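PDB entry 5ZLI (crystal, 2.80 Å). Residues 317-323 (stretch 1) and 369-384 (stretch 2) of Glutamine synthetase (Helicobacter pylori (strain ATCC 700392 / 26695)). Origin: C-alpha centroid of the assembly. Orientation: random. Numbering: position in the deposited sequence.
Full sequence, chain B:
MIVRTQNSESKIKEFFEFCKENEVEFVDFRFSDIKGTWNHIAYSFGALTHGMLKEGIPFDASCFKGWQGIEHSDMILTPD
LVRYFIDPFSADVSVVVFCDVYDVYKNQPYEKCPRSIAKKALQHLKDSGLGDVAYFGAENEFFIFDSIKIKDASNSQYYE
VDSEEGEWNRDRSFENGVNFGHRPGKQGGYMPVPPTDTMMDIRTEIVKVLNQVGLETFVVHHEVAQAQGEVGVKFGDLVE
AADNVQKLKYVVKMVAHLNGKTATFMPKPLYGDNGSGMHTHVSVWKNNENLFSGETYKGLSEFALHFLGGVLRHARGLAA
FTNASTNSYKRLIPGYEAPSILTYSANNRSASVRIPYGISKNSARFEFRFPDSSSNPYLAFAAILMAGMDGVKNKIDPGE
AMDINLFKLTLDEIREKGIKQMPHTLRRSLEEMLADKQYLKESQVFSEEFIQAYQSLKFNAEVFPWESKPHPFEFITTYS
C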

# COMPACT_ATOMS: atom_id res chain seq x y z
N GLY B 317 -4.02 42.55 40.50
CA GLY B 317 -4.12 41.40 41.38
C GLY B 317 -5.36 40.56 41.15
O GLY B 317 -5.31 39.34 41.31
N LEU B 318 -6.47 41.21 40.77
CA LEU B 318 -7.69 40.49 40.42
C LEU B 318 -7.51 39.56 39.22
O LEU B 318 -8.22 38.56 39.09
N ALA B 319 -6.54 39.86 38.34
CA ALA B 319 -6.33 39.02 37.17
C ALA B 319 -6.06 37.57 37.57
O ALA B 319 -6.42 36.67 36.83
N ALA B 320 -5.47 37.35 38.74
CA ALA B 320 -5.21 36.01 39.27
C ALA B 320 -6.48 35.17 39.47
O ALA B 320 -6.39 33.93 39.54
N PHE B 321 -7.65 35.77 39.62
CA PHE B 321 -8.82 34.92 39.70
C PHE B 321 -9.65 34.92 38.44
O PHE B 321 -10.34 33.93 38.18
N THR B 322 -9.59 36.02 37.67
CA THR B 322 -10.36 36.15 36.43
C THR B 322 -9.60 35.65 35.22
O THR B 322 -10.24 35.34 34.20
N ASN B 323 -8.27 35.64 35.29
CA ASN B 323 -7.37 35.21 34.20
C ASN B 323 -6.37 34.24 34.82
O ASN B 323 -5.18 34.56 34.99
N ARG B 369 -14.14 43.24 30.23
CA ARG B 369 -13.76 42.44 29.08
C ARG B 369 -12.50 41.61 29.31
O ARG B 369 -12.16 40.81 28.45
N PHE B 370 -11.78 41.83 30.41
CA PHE B 370 -10.54 41.10 30.62
C PHE B 370 -10.71 39.67 31.14
O PHE B 370 -9.82 38.85 30.89
N PRO B 371 -11.79 39.29 31.84
CA PRO B 371 -11.89 37.89 32.30
C PRO B 371 -12.14 36.90 31.17
O PRO B 371 -12.62 37.23 30.09
N ASP B 372 -11.77 35.64 31.44
CA ASP B 372 -11.97 34.50 30.53
C ASP B 372 -12.49 33.29 31.29
O ASP B 372 -12.58 33.27 32.52
N SER B 373 -12.84 32.26 30.52
CA SER B 373 -13.51 31.10 31.11
C SER B 373 -12.54 30.12 31.76
O SER B 373 -12.99 29.19 32.45
N SER B 374 -11.23 30.33 31.62
CA SER B 374 -10.29 29.56 32.42
C SER B 374 -10.41 29.91 33.90
O SER B 374 -9.75 29.30 34.74
N SER B 375 -11.17 30.94 34.21
CA SER B 375 -11.39 31.33 35.58
C SER B 375 -12.44 30.44 36.24
O SER B 375 -13.42 30.04 35.61
N ASN B 376 -12.26 30.21 37.53
CA ASN B 376 -13.36 29.63 38.28
C ASN B 376 -14.42 30.70 38.43
O ASN B 376 -14.16 31.72 39.10
N PRO B 377 -15.60 30.52 37.84
CA PRO B 377 -16.65 31.55 37.91
C PRO B 377 -17.02 31.98 39.33
O PRO B 377 -17.32 33.16 39.57
N TYR B 378 -17.01 31.06 40.29
CA TYR B 378 -17.31 31.43 41.67
C TYR B 378 -16.26 32.41 42.19
O TYR B 378 -16.58 33.54 42.58
N LEU B 379 -14.99 32.00 42.13
CA LEU B 379 -13.91 32.83 42.63
C LEU B 379 -13.85 34.14 41.85
O LEU B 379 -13.81 35.22 42.44
N ALA B 380 -13.95 34.06 40.52
CA ALA B 380 -13.94 35.27 39.70
C ALA B 380 -15.04 36.25 40.14
O ALA B 380 -14.77 37.42 40.46
N PHE B 381 -16.30 35.79 40.15
CA PHE B 381 -17.38 36.69 40.53
C PHE B 381 -17.20 37.19 41.95
O PHE B 381 -17.26 38.40 42.21
N ALA B 382 -16.94 36.26 42.89
CA ALA B 382 -16.69 36.64 44.27
C ALA B 382 -15.65 37.74 44.35
O ALA B 382 -15.85 38.75 45.02
N ALA B 383 -14.50 37.54 43.71
CA ALA B 383 -13.43 38.54 43.77
C ALA B 383 -13.80 39.86 43.07
O ALA B 383 -13.47 40.94 43.57
N ILE B 384 -14.45 39.81 41.92
CA ILE B 384 -14.87 41.05 41.28
C ILE B 384 -15.75 41.86 42.22
O ILE B 384 -15.60 43.09 42.32

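The two helices, 317-322 and 377-384, run nearly antiparallel (152° between their N-to-C directions), with axes 8.6 Å apart at closest approach. Across that gap Leu 318 and Phe 321 meet Ala 383, with Ile 384 and Leu 379 beside it.

The apolar contacts begin at Leu 318, whose CA-to-CB bond points toward the other stretch. With chi1 t and chi2 p, its two methyls reach different neighbours: CD1 lies 3.3 Å from Ala 383 CB, and CD2 lies 3.6 Å from Ile 384 CG1. Phe 321 also points toward the partner, in rotamer m with chi2 at -82°. Its CD2 is 3.9 Å from Ala 383 CB and its CD1 4.3 Å from Leu 379 CB, both methyl and methylene approaching the ring obliquely. Ala 383 therefore meets both large residues. Thr 322 (chi1 p) directs its methyl to the same helix, CG2 standing 3.6 Å from Ile 384 CD1 and 4.0 Å from Ala 380 CB. Thr 322 OG1 lies at the edge of the Phe 370 ring (chi1 p), 3.9 Å from Phe 370 CE2, a packing contact. Also across the stretches, Ser 375 CB packs 3.2 Å from Phe 321 O.

Polar contacts gather where the first helix ends. Asp 372 N donates to Thr 322 O at 3.2 Å, and the N-H...O angle of 172° makes this bond almost linear. Asn 323, in rotamer m, starts sideways but brings its amide inward: ND2 donates to Phe 370 O at 2.5 Å and 170°, a short bond, while Asp 372 OD2 lies 3.0 Å from ND2.

Two further hydrogen bonds lie within stretch 2. Ser 375 OG (chi1 p) donates to Asp 372 O at a very short 2.4 Å, across a type I turn. Asn 376 OD1 caps the following helix by accepting from Tyr 378 N at 3.0 Å.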

# COMPACT_ATOMS: atom_id res chain seq x y z
CB LEU B 318 -8.82 41.49 40.15
CG LEU B 318 -10.27 40.95 40.09
CD1 LEU B 318 -10.61 40.28 41.35
CD2 LEU B 318 -11.29 42.06 39.86
CB ALA B 319 -5.17 39.55 36.34
CB ALA B 320 -4.43 36.13 40.58
CB PHE B 321 -9.71 35.34 40.87
CG PHE B 321 -9.02 35.33 42.18
CD1 PHE B 321 -8.87 34.16 42.88
CD2 PHE B 321 -8.55 36.51 42.74
CE1 PHE B 321 -8.23 34.14 44.11
CE2 PHE B 321 -7.91 36.50 43.98
CZ PHE B 321 -7.76 35.32 44.66
CB THR B 322 -10.75 37.61 36.18
OG1 THR B 322 -9.59 38.43 36.25
CG2 THR B 322 -11.75 38.05 37.21
CB ASN B 323 -6.71 36.41 33.56
CG ASN B 323 -7.73 37.37 33.01
OD1 ASN B 323 -8.34 38.14 33.76
ND2 ASN B 323 -7.97 37.30 31.70
CB ARG B 369 -13.56 43.33 27.85
CG ARG B 369 -14.77 44.13 27.45
CD ARG B 369 -14.45 45.01 26.27
NE ARG B 369 -13.95 44.27 25.10
CZ ARG B 369 -14.72 43.53 24.29
NH1 ARG B 369 -16.03 43.42 24.51
NH2 ARG B 369 -14.19 42.90 23.26
CB PHE B 370 -9.60 41.88 31.54
CG PHE B 370 -10.23 42.33 32.83
CD1 PHE B 370 -10.87 43.56 32.92
CD2 PHE B 370 -10.16 41.55 33.97
CE1 PHE B 370 -11.45 43.99 34.08
CE2 PHE B 370 -10.76 41.98 35.16
CZ PHE B 370 -11.40 43.20 35.21
CB PRO B 371 -13.05 37.91 33.30
CG PRO B 371 -13.70 39.18 33.13
CD PRO B 371 -12.82 40.14 32.46
CB ASP B 372 -10.69 34.12 29.78
CG ASP B 372 -9.48 33.93 30.70
OD1 ASP B 372 -9.54 33.06 31.59
OD2 ASP B 372 -8.45 34.64 30.50
CB SER B 373 -14.36 30.38 30.07
OG SER B 373 -15.26 31.27 29.43
CB SER B 374 -8.86 29.77 31.89
OG SER B 374 -7.95 30.26 32.86
CB SER B 375 -11.84 32.79 35.60
OG SER B 375 -13.01 32.94 34.82
CB ASN B 376 -12.90 29.13 39.65
CG ASN B 376 -14.00 28.34 40.40
OD1 ASN B 376 -15.18 28.71 40.42
ND2 ASN B 376 -13.59 27.23 41.00
CB PRO B 377 -17.84 30.89 37.19
CG PRO B 377 -17.53 29.42 37.24
CD PRO B 377 -16.05 29.32 37.12
CB TYR B 378 -17.40 30.18 42.53
CG TYR B 378 -18.48 29.26 42.03
CD1 TYR B 378 -19.82 29.56 42.24
CD2 TYR B 378 -18.16 28.09 41.35
CE1 TYR B 378 -20.82 28.73 41.78
CE2 TYR B 378 -19.16 27.25 40.90
CZ TYR B 378 -20.49 27.59 41.12
OH TYR B 378 -21.48 26.78 40.66
CB LEU B 379 -12.57 32.07 42.53
CG LEU B 379 -12.40 30.69 43.22
CD1 LEU B 379 -10.97 30.23 43.18
CD2 LEU B 379 -12.88 30.65 44.67
CB ALA B 380 -14.08 34.92 38.21
CB PHE B 381 -18.73 35.99 40.37
CG PHE B 381 -19.03 35.61 38.98
CD1 PHE B 381 -18.34 36.16 37.92
CD2 PHE B 381 -20.01 34.67 38.71
CE1 PHE B 381 -18.61 35.81 36.65
CE2 PHE B 381 -20.28 34.31 37.43
CZ PHE B 381 -19.59 34.88 36.40
CB ALA B 382 -16.27 35.43 45.08
CB ALA B 383 -12.15 37.94 43.18
CB ILE B 384 -15.55 40.76 39.94
CG1 ILE B 384 -14.46 40.55 38.89
CG2 ILE B 384 -16.51 41.86 39.57
CD1 ILE B 384 -14.90 39.75 37.71